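Local coordinates for GGDEF family protein (Vibrio cholerae, PDB 5GZS) that is a probable membrane diguanylate cyclase whose periplasmic portion, built from solute-binding-protein-like domains, binds arginine, at residues A[5-11]-A[31-37]. Numbering follows the deposited sequence.
Sequences TYKVATE and EIEYVNY. With ARG (arginine), chain B.
Y37 N gives its hydrogen to T10 O at 2.7 Å, almost straight at 173°, and T10 N in turn donates to V35 O. Strands 6-10 and 32-36 run parallel here, and their bonds alternate as that geometry demands, Y6 and V8 each donating and accepting through their backbones.

The ammonium of K7 and the carboxylate of E33 form a salt bridge, K7 NZ approaching E33 OE1 from above the carboxylate plane. E33 sends CG anti to its backbone N (chi1 174°) and stays extended, whereas the lysine bends at chi2 (-81°), which lays the two chains side by side, pointing the same way. K7 CD also reaches V35 CG2, and the T5 methyl lies near the E33 side chain; long chains with charged ends suit this partly exposed margin.

On the face carrying V8, I32 and Y34, two branched residues touch a flat ring. V8 CG1 meets I32 CG2 at 3.5 Å, and V8 CG2 touches Y34 CD1; I32 CG2 sits over one face of the tyrosine ring, offset toward its rim. Helix 15-28 packs on this face; V8 and I32 touch the ring carbons while its D22 satisfies the hydroxyl. On the other face the small A9 leaves room for Y37, whose CE2 lies 3.6 Å from A9 CB, beside I43 of helix 40-49.

This pair with helix 15-28 is a beta-alpha-beta unit, as in family 3 solute-binding proteins. At the C-terminal side of segment 5-11, E11 OE2 accepts a hydrogen bond from NH2 of the bound arginine at 3.0 Å. N142 ND2 bonds E11 O, and E77 also bonds the ligand. The acidic side chain of E11 suits a guanidinium ligand and would probably favour it electrostatically.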
loop_
_atom_site.group_PDB
_atom_site.type_symbol
_atom_site.label_atom_id
_atom_site.label_comp_id
_atom_site.label_asym_id
_atom_site.label_seq_id
_atom_site.Cartn_x
_atom_site.Cartn_y
_atom_site.Cartn_z
ATOM N N THR A 5 -15.745 19.351 46.229
ATOM C CA THR A 5 -15.027 18.200 45.696
ATOM C C THR A 5 -15.401 17.943 44.241
ATOM O O THR A 5 -16.581 17.884 43.894
ATOM C CB THR A 5 -15.305 16.930 46.521
ATOM O OG1 THR A 5 -14.950 17.157 47.890
ATOM C CG2 THR A 5 -14.501 15.757 45.981
ATOM N N TYR A 6 -14.389 17.790 43.392
ATOM C CA TYR A 6 -14.611 17.539 41.969
ATOM C C TYR A 6 -14.586 16.053 41.675
ATOM O O TYR A 6 -13.594 15.376 41.952
ATOM C CB TYR A 6 -13.566 18.253 41.113
ATOM C CG TYR A 6 -13.562 19.744 41.296
ATOM C CD1 TYR A 6 -14.367 20.553 40.516
ATOM C CD2 TYR A 6 -12.760 20.348 42.264
ATOM C CE1 TYR A 6 -14.374 21.931 40.683
ATOM C CE2 TYR A 6 -12.762 21.725 42.441
ATOM C CZ TYR A 6 -13.566 22.510 41.646
ATOM O OH TYR A 6 -13.575 23.876 41.808
ATOM N N LYS A 7 -15.682 15.548 41.111
ATOM C CA LYS A 7 -15.801 14.136 40.800
ATOM C C LYS A 7 -15.292 13.864 39.397
ATOM O O LYS A 7 -15.867 14.340 38.416
ATOM C CB LYS A 7 -17.248 13.692 40.924
ATOM C CG LYS A 7 -17.897 14.058 42.228
ATOM C CD LYS A 7 -17.550 13.110 43.357
ATOM C CE LYS A 7 -18.413 13.457 44.577
ATOM N NZ LYS A 7 -18.316 12.477 45.691
ATOM N N VAL A 8 -14.202 13.118 39.286
ATOM C CA VAL A 8 -13.712 12.776 37.957
ATOM C C VAL A 8 -13.845 11.270 37.711
ATOM O O VAL A 8 -13.532 10.436 38.574
ATOM C CB VAL A 8 -12.265 13.267 37.743
ATOM C CG1 VAL A 8 -11.810 14.110 38.941
ATOM C CG2 VAL A 8 -11.315 12.119 37.452
ATOM N N ALA A 9 -14.366 10.952 36.529
ATOM C CA ALA A 9 -14.777 9.601 36.170
ATOM C C ALA A 9 -13.612 8.723 35.772
ATOM O O ALA A 9 -12.662 9.200 35.143
ATOM C CB ALA A 9 -15.794 9.654 35.027
ATOM N N THR A 10 -13.701 7.445 36.106
ATOM C CA THR A 10 -12.754 6.456 35.622
ATOM C C THR A 10 -13.353 5.106 35.243
ATOM O O THR A 10 -14.254 4.621 35.880
ATOM C CB THR A 10 -11.618 6.204 36.611
ATOM O OG1 THR A 10 -12.111 5.544 37.762
ATOM C CG2 THR A 10 -11.015 7.473 37.025
ATOM N N GLU A 11 -12.795 4.502 34.198
ATOM C CA GLU A 11 -13.209 3.177 33.752
ATOM C C GLU A 11 -12.030 2.202 33.762
ATOM O O GLU A 11 -11.052 2.390 33.039
ATOM C CB GLU A 11 -13.822 3.249 32.353
ATOM C CG GLU A 11 -14.733 2.080 32.014
ATOM C CD GLU A 11 -14.526 1.570 30.602
ATOM O OE1 GLU A 11 -14.805 0.378 30.352
ATOM O OE2 GLU A 11 -14.082 2.359 29.742
ATOM N N GLU A 31 -9.278 19.324 45.383
ATOM C CA GLU A 31 -9.758 18.080 45.952
ATOM C C GLU A 31 -10.370 17.265 44.862
ATOM O O GLU A 31 -11.466 17.562 44.405
ATOM C CB GLU A 31 -10.773 18.332 47.067
ATOM C CG GLU A 31 -10.147 18.932 48.293
ATOM C CD GLU A 31 -8.986 18.091 48.819
ATOM O OE1 GLU A 31 -8.987 16.857 48.619
ATOM O OE2 GLU A 31 -8.065 18.671 49.434
ATOM N N ILE A 32 -9.653 16.241 44.429
ATOM C CA ILE A 32 -10.168 15.361 43.406
ATOM C C ILE A 32 -10.766 14.158 44.091
ATOM O O ILE A 32 -10.325 13.762 45.168
ATOM C CB ILE A 32 -9.057 14.939 42.396
ATOM C CG1 ILE A 32 -8.705 16.114 41.476
ATOM C CG2 ILE A 32 -9.466 13.741 41.567
ATOM C CD1 ILE A 32 -9.889 17.026 41.135
ATOM N N GLU A 33 -11.810 13.612 43.482
ATOM C CA GLU A 33 -12.393 12.351 43.893
ATOM C C GLU A 33 -12.667 11.458 42.690
ATOM O O GLU A 33 -13.558 11.752 41.897
ATOM C CB GLU A 33 -13.691 12.596 44.645
ATOM C CG GLU A 33 -14.432 11.327 44.977
ATOM C CD GLU A 33 -15.535 11.557 45.975
ATOM O OE1 GLU A 33 -15.727 12.725 46.393
ATOM O OE2 GLU A 33 -16.207 10.569 46.353
ATOM N N TYR A 34 -11.933 10.362 42.558
ATOM C CA TYR A 34 -12.183 9.476 41.428
ATOM C C TYR A 34 -13.447 8.646 41.659
ATOM O O TYR A 34 -13.740 8.211 42.782
ATOM C CB TYR A 34 -10.973 8.578 41.152
ATOM C CG TYR A 34 -9.758 9.379 40.773
ATOM C CD1 TYR A 34 -9.649 9.958 39.530
ATOM C CD2 TYR A 34 -8.738 9.595 41.686
ATOM C CE1 TYR A 34 -8.555 10.713 39.192
ATOM C CE2 TYR A 34 -7.648 10.349 41.366
ATOM C CZ TYR A 34 -7.548 10.909 40.114
ATOM O OH TYR A 34 -6.430 11.668 39.790
ATOM N N VAL A 35 -14.199 8.445 40.581
ATOM C CA VAL A 35 -15.400 7.615 40.614
ATOM C C VAL A 35 -15.340 6.510 39.555
ATOM O O VAL A 35 -15.357 6.802 38.357
ATOM C CB VAL A 35 -16.650 8.496 40.419
ATOM C CG1 VAL A 35 -17.913 7.668 40.368
ATOM C CG2 VAL A 35 -16.735 9.499 41.551
ATOM N N ASN A 36 -15.231 5.247 39.981
ATOM C CA ASN A 36 -15.222 4.129 39.022
ATOM C C ASN A 36 -16.578 3.988 38.343
ATOM O O ASN A 36 -17.614 3.942 39.010
ATOM C CB ASN A 36 -14.850 2.806 39.705
ATOM C CG ASN A 36 -14.529 1.667 38.692
ATOM O OD1 ASN A 36 -15.097 1.601 37.599
ATOM N ND2 ASN A 36 -13.616 0.770 39.073
ATOM N N TYR A 37 -16.570 3.948 37.016
ATOM C CA TYR A 37 -17.769 3.614 36.252
ATOM C C TYR A 37 -17.528 2.299 35.544
ATOM O O TYR A 37 -16.482 2.096 34.928
ATOM C CB TYR A 37 -18.108 4.708 35.249
ATOM C CG TYR A 37 -18.712 5.928 35.887
ATOM C CD1 TYR A 37 -20.083 6.015 36.089
ATOM C CD2 TYR A 37 -17.913 6.994 36.308
ATOM C CE1 TYR A 37 -20.651 7.136 36.684
ATOM C CE2 TYR A 37 -18.472 8.114 36.899
ATOM C CZ TYR A 37 -19.845 8.173 37.084
ATOM O OH TYR A 37 -20.426 9.267 37.660
HETATM N N ARG B . -11.443 8.163 23.176
HETATM C CA ARG B . -12.461 7.313 22.576
HETATM C C ARG B . -13.844 7.937 22.724
HETATM O O ARG B . -14.761 7.655 21.955
HETATM C CB ARG B . -12.435 5.932 23.206
HETATM C CG ARG B . -12.788 5.916 24.681
HETATM C CD ARG B . -12.399 4.568 25.248
HETATM N NE ARG B . -12.790 4.422 26.633
HETATM C CZ ARG B . -12.167 5.010 27.645
HETATM N NH1 ARG B . -11.123 5.802 27.424
HETATM N NH2 ARG B . -12.606 4.815 28.877
HETATM O OXT ARG B . -14.076 8.740 23.620
#